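Local coordinates for extracellular solute-binding protein (Bordetella parapertussis, PDB 3PU5) that probably binds a small solute, perhaps a polyamine, outside the cytoplasmic membrane and hands it to an ABC transporter, at residues V87-D92 against F258-L263; A116-K121 against G226-V231; F146-S151 against K190-F195. One frame throughout, in Å; residues are numbered along the deposited sequence.

Interaction 1: V87-D92 against F258-L263; sequences VPSLAD and FMNYAL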
loop_
_atom_site.group_PDB
_atom_site.type_symbol
_atom_site.label_atom_id
_atom_site.label_comp_id
_atom_site.label_asym_id
_atom_site.label_seq_id
_atom_site.Cartn_x
_atom_site.Cartn_y
_atom_site.Cartn_z
ATOM N N VAL A 87 20.311 -0.138 -11.361
ATOM C CA VAL A 87 19.067 -0.898 -11.336
ATOM C C VAL A 87 18.188 -0.368 -12.470
ATOM O O VAL A 87 17.325 0.474 -12.251
ATOM C CB VAL A 87 18.333 -0.764 -9.960
ATOM C CG1 VAL A 87 17.083 -1.648 -9.909
ATOM C CG2 VAL A 87 19.275 -1.104 -8.799
ATOM N N PRO A 88 18.427 -0.854 -13.697
ATOM C CA PRO A 88 17.780 -0.337 -14.909
ATOM C C PRO A 88 16.258 -0.256 -14.809
ATOM O O PRO A 88 15.671 0.664 -15.357
ATOM C CB PRO A 88 18.206 -1.347 -15.982
ATOM C CG PRO A 88 19.515 -1.870 -15.490
ATOM C CD PRO A 88 19.382 -1.938 -13.998
ATOM N N SER A 89 15.629 -1.197 -14.112
ATOM C CA SER A 89 14.171 -1.175 -13.950
ATOM C C SER A 89 13.645 0.133 -13.356
ATOM O O SER A 89 12.498 0.520 -13.612
ATOM C CB SER A 89 13.694 -2.360 -13.107
ATOM O OG SER A 89 13.810 -3.577 -13.823
ATOM N N LEU A 90 14.467 0.813 -12.560
ATOM C CA LEU A 90 14.021 2.063 -11.939
ATOM C C LEU A 90 13.603 3.103 -12.984
ATOM O O LEU A 90 12.828 4.019 -12.688
ATOM C CB LEU A 90 15.101 2.635 -11.017
ATOM C CG LEU A 90 15.328 1.893 -9.698
ATOM C CD1 LEU A 90 16.509 2.491 -8.920
ATOM C CD2 LEU A 90 14.056 1.905 -8.846
ATOM N N ALA A 91 14.107 2.959 -14.206
ATOM C CA ALA A 91 13.737 3.885 -15.277
ATOM C C ALA A 91 12.261 3.751 -15.639
ATOM O O ALA A 91 11.657 4.689 -16.158
ATOM C CB ALA A 91 14.616 3.672 -16.512
ATOM N N ASP A 92 11.682 2.585 -15.354
ATOM C CA ASP A 92 10.279 2.325 -15.681
ATOM C C ASP A 92 9.327 2.492 -14.500
ATOM O O ASP A 92 8.137 2.202 -14.604
ATOM C CB ASP A 92 10.140 0.933 -16.276
ATOM C CG ASP A 92 10.968 0.772 -17.523
ATOM O OD1 ASP A 92 10.919 1.684 -18.375
ATOM O OD2 ASP A 92 11.684 -0.241 -17.643
ATOM N N PHE A 258 18.861 -8.577 -7.878
ATOM C CA PHE A 258 17.536 -9.033 -7.468
ATOM C C PHE A 258 16.504 -7.901 -7.570
ATOM O O PHE A 258 15.395 -8.091 -8.092
ATOM C CB PHE A 258 17.539 -9.610 -6.042
ATOM C CG PHE A 258 16.170 -9.990 -5.566
ATOM C CD1 PHE A 258 15.579 -11.172 -5.987
ATOM C CD2 PHE A 258 15.441 -9.138 -4.745
ATOM C CE1 PHE A 258 14.284 -11.509 -5.577
ATOM C CE2 PHE A 258 14.153 -9.473 -4.323
ATOM C CZ PHE A 258 13.575 -10.657 -4.741
HETATM N N MSE A 259 16.856 -6.725 -7.063
HETATM C CA MSE A 259 15.921 -5.606 -7.099
HETATM C C MSE A 259 15.554 -5.277 -8.545
HETATM O O MSE A 259 14.397 -5.013 -8.863
HETATM C CB MSE A 259 16.527 -4.385 -6.417
HETATM C CG MSE A 259 15.587 -3.200 -6.304
HETATM SE SE MSE A 259 16.386 -1.794 -5.175
HETATM C CE MSE A 259 14.932 -0.483 -5.279
ATOM N N ASN A 260 16.545 -5.307 -9.427
ATOM C CA ASN A 260 16.286 -5.040 -10.829
ATOM C C ASN A 260 15.277 -6.023 -11.405
ATOM O O ASN A 260 14.404 -5.641 -12.178
ATOM C CB ASN A 260 17.570 -5.117 -11.638
ATOM C CG ASN A 260 17.361 -4.722 -13.077
ATOM O OD1 ASN A 260 16.866 -3.630 -13.362
ATOM N ND2 ASN A 260 17.720 -5.612 -13.996
ATOM N N TYR A 261 15.408 -7.293 -11.032
ATOM C CA TYR A 261 14.460 -8.295 -11.500
ATOM C C TYR A 261 13.073 -8.071 -10.887
ATOM O O TYR A 261 12.068 -8.106 -11.590
ATOM C CB TYR A 261 14.954 -9.731 -11.243
ATOM C CG TYR A 261 13.979 -10.751 -11.788
ATOM C CD1 TYR A 261 13.097 -11.406 -10.949
ATOM C CD2 TYR A 261 13.894 -10.996 -13.156
ATOM C CE1 TYR A 261 12.175 -12.310 -11.447
ATOM C CE2 TYR A 261 12.979 -11.896 -13.665
ATOM C CZ TYR A 261 12.122 -12.548 -12.805
ATOM O OH TYR A 261 11.199 -13.437 -13.290
ATOM N N ALA A 262 13.032 -7.809 -9.583
ATOM C CA ALA A 262 11.762 -7.698 -8.859
ATOM C C ALA A 262 10.924 -6.537 -9.367
ATOM O O ALA A 262 9.694 -6.576 -9.336
ATOM C CB ALA A 262 12.013 -7.552 -7.341
ATOM N N LEU A 263 11.605 -5.496 -9.822
ATOM C CA LEU A 263 10.943 -4.292 -10.301
ATOM C C LEU A 263 10.745 -4.349 -11.809
ATOM O O LEU A 263 10.168 -3.428 -12.402
ATOM C CB LEU A 263 11.763 -3.044 -9.922
ATOM C CG LEU A 263 11.860 -2.740 -8.419
ATOM C CD1 LEU A 263 12.769 -1.535 -8.131
ATOM C CD2 LEU A 263 10.472 -2.521 -7.846
#
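The Asn260 side-chain amide meets Pro88 and Ser89: Pro88 CD lies over one face at the oxygen end, Ser89 OG lies on the opposite side of the plane, and Ser89 N approaches the oxygen close to the plane itself. Ser89 N donates to Asn260 OD1 (2.8 Å), and the donor sits almost on the extension of the C=O bond, at 177°. Pro88 CD is in contact with the same Asn260 OD1 at 3.1 Å. With CG anti to the backbone N (chi1 -175°), Asn260 has its amide carbon on the side of the loop. Ser89 OG has two acceptors near it, Asn260 O at 2.7 Å and Asn260 OD1 at 3.1 Å, and its single proton may go to either.

Residues 88-92 form a 3-10 turn in the loop between helix 67-75 and strand 106-107. It docks against the last turns of helix 252-262, in the lobe of this bacterial solute-binding fold that also holds the parallel pair of strands 7-12 and 36-41.

Beside these polar contacts, the rest is apolar. Val87 CG1 sits on the helix backbone, 3.6 Å from Asn260 CA. Leu90 CD2 meets Leu263 CD1 at 3.7 Å, and the fully extended selenomethionine Met259 brings its CE to 4.4 Å from Leu90 CD2. Met244 of strand 238-246 packs against Met259, and Leu263 O accepts a hydrogen bond from Asn281 ND2.

Interaction 2: A116-K121 against G226-V231; sequences AYRPDK and GMVKWV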
loop_
_atom_site.group_PDB
_atom_site.type_symbol
_atom_site.label_atom_id
_atom_site.label_comp_id
_atom_site.label_asym_id
_atom_site.label_seq_id
_atom_site.Cartn_x
_atom_site.Cartn_y
_atom_site.Cartn_z
ATOM N N ALA A 116 -15.670 1.153 -1.434
ATOM C CA ALA A 116 -16.350 -0.116 -1.672
ATOM C C ALA A 116 -17.817 -0.029 -1.264
ATOM O O ALA A 116 -18.149 0.607 -0.263
ATOM C CB ALA A 116 -15.640 -1.248 -0.923
ATOM N N TYR A 117 -18.698 -0.668 -2.026
ATOM C CA TYR A 117 -20.130 -0.533 -1.768
ATOM C C TYR A 117 -20.960 -1.729 -2.273
ATOM O O TYR A 117 -20.471 -2.577 -3.019
ATOM C CB TYR A 117 -20.659 0.773 -2.383
ATOM C CG TYR A 117 -20.796 0.717 -3.898
ATOM C CD1 TYR A 117 -19.705 0.957 -4.731
ATOM C CD2 TYR A 117 -22.016 0.414 -4.490
ATOM C CE1 TYR A 117 -19.828 0.887 -6.124
ATOM C CE2 TYR A 117 -22.150 0.338 -5.870
ATOM C CZ TYR A 117 -21.062 0.577 -6.677
ATOM O OH TYR A 117 -21.222 0.509 -8.040
ATOM N N ARG A 118 -22.220 -1.779 -1.845
ATOM C CA ARG A 118 -23.182 -2.770 -2.315
ATOM C C ARG A 118 -24.103 -2.134 -3.348
ATOM O O ARG A 118 -24.881 -1.239 -3.016
ATOM C CB ARG A 118 -24.032 -3.270 -1.148
ATOM C CG ARG A 118 -23.359 -4.293 -0.258
ATOM C CD ARG A 118 -24.347 -4.822 0.768
ATOM N NE ARG A 118 -25.397 -5.637 0.157
ATOM C CZ ARG A 118 -25.532 -6.946 0.347
ATOM N NH1 ARG A 118 -26.516 -7.610 -0.251
ATOM N NH2 ARG A 118 -24.687 -7.589 1.146
ATOM N N PRO A 119 -24.018 -2.579 -4.610
ATOM C CA PRO A 119 -24.887 -1.982 -5.632
ATOM C C PRO A 119 -26.374 -2.096 -5.283
ATOM O O PRO A 119 -27.163 -1.258 -5.712
ATOM C CB PRO A 119 -24.574 -2.806 -6.887
ATOM C CG PRO A 119 -23.150 -3.302 -6.663
ATOM C CD PRO A 119 -23.050 -3.539 -5.176
ATOM N N ASP A 120 -26.755 -3.107 -4.506
ATOM C CA ASP A 120 -28.169 -3.288 -4.183
ATOM C C ASP A 120 -28.652 -2.304 -3.120
ATOM O O ASP A 120 -29.847 -2.213 -2.835
ATOM C CB ASP A 120 -28.490 -4.745 -3.810
ATOM C CG ASP A 120 -28.008 -5.133 -2.423
ATOM O OD1 ASP A 120 -28.312 -6.273 -2.005
ATOM O OD2 ASP A 120 -27.332 -4.322 -1.751
ATOM N N LYS A 121 -27.720 -1.548 -2.555
ATOM C CA LYS A 121 -28.075 -0.521 -1.591
ATOM C C LYS A 121 -27.866 0.857 -2.196
ATOM O O LYS A 121 -28.545 1.820 -1.838
ATOM C CB LYS A 121 -27.245 -0.692 -0.320
ATOM C CG LYS A 121 -27.890 -1.639 0.692
ATOM C CD LYS A 121 -28.578 -0.838 1.796
ATOM C CE LYS A 121 -29.919 -1.434 2.216
ATOM N NZ LYS A 121 -31.049 -0.921 1.365
ATOM N N GLY A 226 -20.618 -10.136 -8.195
ATOM C CA GLY A 226 -20.940 -8.721 -8.291
ATOM C C GLY A 226 -21.674 -8.087 -7.122
ATOM O O GLY A 226 -22.135 -6.953 -7.228
HETATM N N MSE A 227 -21.777 -8.790 -5.996
HETATM C CA MSE A 227 -22.554 -8.272 -4.867
HETATM C C MSE A 227 -21.891 -7.037 -4.236
HETATM O O MSE A 227 -22.559 -6.185 -3.630
HETATM C CB MSE A 227 -22.743 -9.368 -3.822
HETATM C CG MSE A 227 -23.948 -9.206 -2.922
HETATM SE SE MSE A 227 -23.829 -10.459 -1.407
HETATM C CE MSE A 227 -23.419 -12.086 -2.347
ATOM N N VAL A 228 -20.570 -6.954 -4.368
ATOM C CA VAL A 228 -19.843 -5.767 -3.928
ATOM C C VAL A 228 -19.021 -5.229 -5.088
ATOM O O VAL A 228 -18.634 -5.986 -5.983
ATOM C CB VAL A 228 -18.912 -6.060 -2.737
ATOM C CG1 VAL A 228 -19.718 -6.520 -1.543
ATOM C CG2 VAL A 228 -17.867 -7.096 -3.123
ATOM N N LYS A 229 -18.779 -3.922 -5.087
ATOM C CA LYS A 229 -17.984 -3.305 -6.132
ATOM C C LYS A 229 -17.076 -2.249 -5.522
ATOM O O LYS A 229 -17.296 -1.805 -4.385
ATOM C CB LYS A 229 -18.875 -2.693 -7.216
ATOM C CG LYS A 229 -19.454 -3.717 -8.181
ATOM C CD LYS A 229 -19.882 -3.060 -9.481
ATOM C CE LYS A 229 -20.301 -4.092 -10.520
ATOM N NZ LYS A 229 -21.424 -4.948 -10.049
ATOM N N TRP A 230 -16.058 -1.860 -6.284
ATOM C CA TRP A 230 -15.048 -0.912 -5.827
ATOM C C TRP A 230 -15.045 0.293 -6.744
ATOM O O TRP A 230 -15.144 0.149 -7.967
ATOM C CB TRP A 230 -13.668 -1.567 -5.852
ATOM C CG TRP A 230 -12.564 -0.745 -5.237
ATOM C CD1 TRP A 230 -12.292 -0.600 -3.912
ATOM C CD2 TRP A 230 -11.572 0.024 -5.938
ATOM N NE1 TRP A 230 -11.194 0.210 -3.736
ATOM C CE2 TRP A 230 -10.735 0.609 -4.966
ATOM C CE3 TRP A 230 -11.316 0.277 -7.293
ATOM C CZ2 TRP A 230 -9.653 1.434 -5.304
ATOM C CZ3 TRP A 230 -10.240 1.098 -7.628
ATOM C CH2 TRP A 230 -9.424 1.667 -6.632
ATOM N N VAL A 231 -14.929 1.475 -6.152
ATOM C CA VAL A 231 -14.867 2.718 -6.905
ATOM C C VAL A 231 -13.450 3.261 -6.936
ATOM O O VAL A 231 -12.806 3.409 -5.904
ATOM C CB VAL A 231 -15.788 3.807 -6.316
ATOM C CG1 VAL A 231 -15.676 5.084 -7.132
ATOM C CG2 VAL A 231 -17.240 3.325 -6.289
HETATM O O HOH W 1 -25.242 -5.676 -3.798
#
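Tyr117 and Lys229 form an antiparallel hydrogen-bonded pair, Tyr117 N to Lys229 O and Lys229 N to Tyr117 O both at 3.0 Å, and Ala116 with Trp230 is the neighbouring non-hydrogen-bonded pair. On the Tyr117-Lys229 face the Tyr117 side chain crosses Val231 at about a right angle and Lys229 obliquely, its CE1 3.6 Å from Val231 CG2 and 3.9 Å from Lys229 CB. Pro119 crosses the Lys229 chain at about a right angle, CG to CG 4.0 Å, while its CD presses on Met227 O at 3.1 Å.

Strand 111-117 runs between 209-213 and 229-231 here, and it also pairs with 238-246. Strands 111-117 and 238-246 probably include the hinge of a type II periplasmic binding protein; this contact lies at the C-terminal end of 111-117. Ala116 and Val228 both pack on Leu202 of helix 197-204, and Trp230 NE1 donates to Gly212 O.

Past the strand end, Arg118 grips Asp120 side-on in a salt bridge, with Arg118 NH1 2.8 Å from Asp120 OD1 and Arg118 NE also bonded to Asp120 OD2. Both oxygens lie in the guanidinium plane, though the carboxylate itself is tilted against it. Selenomethionine Met227 runs beside Arg118, pointing the same way; its CG stands over one guanidinium face, offset toward the rim, and its SE is 3.9 Å from Arg118 NH2. That NH2 also donates to Leu202 O, which further fixes the group's rotation. A water donates to Met227 O at 2.7 Å and accepts from Asp120 N, bridging the two segments.

Interaction 3: F146-S151 against K190-F195; sequences FFNNLS and KFFTAF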
loop_
_atom_site.group_PDB
_atom_site.type_symbol
_atom_site.label_atom_id
_atom_site.label_comp_id
_atom_site.label_asym_id
_atom_site.label_seq_id
_atom_site.Cartn_x
_atom_site.Cartn_y
_atom_site.Cartn_z
ATOM N N PHE A 146 -19.220 2.726 6.995
ATOM C CA PHE A 146 -18.108 2.326 7.862
ATOM C C PHE A 146 -16.868 3.133 7.476
ATOM O O PHE A 146 -16.835 3.715 6.396
ATOM C CB PHE A 146 -17.856 0.807 7.822
ATOM C CG PHE A 146 -17.639 0.247 6.430
ATOM C CD1 PHE A 146 -16.390 0.327 5.820
ATOM C CD2 PHE A 146 -18.683 -0.362 5.735
ATOM C CE1 PHE A 146 -16.187 -0.186 4.530
ATOM C CE2 PHE A 146 -18.492 -0.875 4.451
ATOM C CZ PHE A 146 -17.243 -0.791 3.847
ATOM N N PHE A 147 -15.866 3.194 8.353
ATOM C CA PHE A 147 -14.674 4.000 8.087
ATOM C C PHE A 147 -13.463 3.443 8.839
ATOM O O PHE A 147 -13.618 2.846 9.895
ATOM C CB PHE A 147 -14.912 5.462 8.498
ATOM C CG PHE A 147 -13.860 6.414 7.991
ATOM C CD1 PHE A 147 -12.717 6.664 8.735
ATOM C CD2 PHE A 147 -14.008 7.044 6.753
ATOM C CE1 PHE A 147 -11.731 7.526 8.261
ATOM C CE2 PHE A 147 -13.026 7.914 6.270
ATOM C CZ PHE A 147 -11.890 8.157 7.029
ATOM N N ASN A 148 -12.265 3.635 8.290
ATOM C CA ASN A 148 -11.030 3.140 8.911
ATOM C C ASN A 148 -10.825 3.686 10.330
ATOM O O ASN A 148 -10.849 4.904 10.536
ATOM C CB ASN A 148 -9.794 3.559 8.089
ATOM C CG ASN A 148 -9.958 3.343 6.590
ATOM O OD1 ASN A 148 -9.078 2.760 5.941
ATOM N ND2 ASN A 148 -11.050 3.849 6.024
ATOM N N ASN A 149 -10.599 2.809 11.301
ATOM C CA ASN A 149 -10.211 3.283 12.627
ATOM C C ASN A 149 -8.791 3.826 12.603
ATOM O O ASN A 149 -7.870 3.105 12.219
ATOM C CB ASN A 149 -10.309 2.177 13.674
ATOM C CG ASN A 149 -10.045 2.695 15.080
ATOM O OD1 ASN A 149 -9.285 2.108 15.841
ATOM N ND2 ASN A 149 -10.661 3.814 15.414
ATOM N N LEU A 150 -8.608 5.083 13.010
ATOM C CA LEU A 150 -7.276 5.704 12.964
ATOM C C LEU A 150 -6.200 4.888 13.700
ATOM O O LEU A 150 -5.102 4.677 13.182
ATOM C CB LEU A 150 -7.303 7.152 13.476
ATOM C CG LEU A 150 -5.965 7.876 13.294
ATOM C CD1 LEU A 150 -5.495 7.735 11.857
ATOM C CD2 LEU A 150 -6.021 9.345 13.699
ATOM N N SER A 151 -6.526 4.401 14.891
ATOM C CA SER A 151 -5.559 3.690 15.728
ATOM C C SER A 151 -5.230 2.263 15.296
ATOM O O SER A 151 -4.472 1.580 15.981
ATOM C CB SER A 151 -6.063 3.635 17.174
ATOM O OG SER A 151 -6.347 4.938 17.643
ATOM N N LYS A 190 -19.512 1.899 12.302
ATOM C CA LYS A 190 -18.342 1.122 12.690
ATOM C C LYS A 190 -17.053 1.743 12.178
ATOM O O LYS A 190 -16.928 2.065 10.992
ATOM C CB LYS A 190 -18.474 -0.317 12.184
ATOM C CG LYS A 190 -17.268 -1.203 12.474
ATOM C CD LYS A 190 -17.091 -1.435 13.971
ATOM C CE LYS A 190 -16.163 -2.611 14.222
ATOM N NZ LYS A 190 -15.759 -2.736 15.658
ATOM N N PHE A 191 -16.108 1.933 13.090
ATOM C CA PHE A 191 -14.749 2.276 12.721
ATOM C C PHE A 191 -13.960 0.974 12.757
ATOM O O PHE A 191 -13.655 0.447 13.829
ATOM C CB PHE A 191 -14.171 3.314 13.682
ATOM C CG PHE A 191 -14.749 4.690 13.496
ATOM C CD1 PHE A 191 -15.746 5.162 14.338
ATOM C CD2 PHE A 191 -14.307 5.510 12.464
ATOM C CE1 PHE A 191 -16.285 6.437 14.157
ATOM C CE2 PHE A 191 -14.836 6.768 12.280
ATOM C CZ PHE A 191 -15.828 7.239 13.129
ATOM N N PHE A 192 -13.653 0.442 11.580
ATOM C CA PHE A 192 -13.149 -0.916 11.489
ATOM C C PHE A 192 -11.657 -1.019 11.786
ATOM O O PHE A 192 -10.909 -0.062 11.611
ATOM C CB PHE A 192 -13.504 -1.551 10.136
ATOM C CG PHE A 192 -12.816 -0.916 8.954
ATOM C CD1 PHE A 192 -11.545 -1.312 8.584
ATOM C CD2 PHE A 192 -13.460 0.055 8.192
ATOM C CE1 PHE A 192 -10.912 -0.738 7.484
ATOM C CE2 PHE A 192 -12.839 0.626 7.101
ATOM C CZ PHE A 192 -11.564 0.233 6.745
ATOM N N THR A 193 -11.237 -2.200 12.224
ATOM C CA THR A 193 -9.906 -2.377 12.770
ATOM C C THR A 193 -9.059 -3.397 12.005
ATOM O O THR A 193 -7.916 -3.635 12.367
ATOM C CB THR A 193 -9.977 -2.834 14.239
ATOM O OG1 THR A 193 -10.703 -4.063 14.307
ATOM C CG2 THR A 193 -10.668 -1.796 15.105
ATOM N N ALA A 194 -9.612 -4.012 10.965
ATOM C CA ALA A 194 -8.832 -4.960 10.169
ATOM C C ALA A 194 -9.045 -4.781 8.663
ATOM O O ALA A 194 -10.103 -4.323 8.225
ATOM C CB ALA A 194 -9.141 -6.387 10.582
ATOM N N PHE A 195 -8.035 -5.152 7.879
ATOM C CA PHE A 195 -8.075 -5.024 6.417
ATOM C C PHE A 195 -9.244 -5.756 5.750
ATOM O O PHE A 195 -9.766 -5.312 4.727
ATOM C CB PHE A 195 -6.754 -5.501 5.820
ATOM C CG PHE A 195 -5.617 -4.547 6.040
ATOM C CD1 PHE A 195 -5.647 -3.273 5.486
ATOM C CD2 PHE A 195 -4.520 -4.918 6.799
ATOM C CE1 PHE A 195 -4.598 -2.390 5.689
ATOM C CE2 PHE A 195 -3.466 -4.037 7.005
ATOM C CZ PHE A 195 -3.506 -2.775 6.448
#
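Backbone hydrogen bonds carry the contact: Phe147 N donates to Lys190 O (3.1 Å), Phe192 N to Phe147 O (2.9 Å) and Asn149 N to Phe192 O (2.9 Å). Phe147 thus bonds through both its N and its O, to the residues before and after Phe191, as a parallel pair requires. Phe147 O also takes a CA-H...O contact from Phe191 CA at 3.1 Å.

Helices 156-167 and 174-184 lie between the two strands in the chain, which makes this a beta-alpha-beta crossover. Strand 146-148 inclines at 35° to strand 190-192.

Among the aromatic contacts, Phe192 does most. Its chi1 of 67° sets CG between its backbone N and carbonyl carbon, and the ring packs against the Phe147-Asn148 peptide, Phe192 CE2 lying 3.3 Å from Asn148 N. Asn148 CA sits over one ring face in a CH-pi contact, 3.8 Å from the centroid. The Phe146 ring meets the same ring obliquely, planes 73° apart, with CD1 3.8 Å from Phe192 CD2. Trp213 of strand 209-213 packs on both Asn148 and Phe192. On the Phe147-Phe191 face, Phe147 CB touches Phe191 CE2 at 4.0 Å; Trp319 of helix 305-322 meets the Phe191 ring edge-to-face.

Of the polar side chains, Asn149 crosses Phe191 at about a right angle, and its OD1 is hydrogen-bonded to Ser152 OG, just outside the pair of segments.

In the fold
Interaction 1 stands apart: its centre is 35-36 Å from the other two, across the centre of the chain. Interactions 2 and 3 are neighbours, 18 Å between centres, and both pack on helix 197-204 and lie beside strand 209-213. Interaction 1 is mostly buried, and a side-chain amide and a serine hydroxyl do the polar work between a 3-10 turn and a helix end. The other two are partly buried and rest on strand pairing, antiparallel in 116-121 with 226-231 and parallel in 146-151 with 190-195. Charge and water enter at the more open end of interaction 2, whereas phenylalanine rings dominate interaction 3.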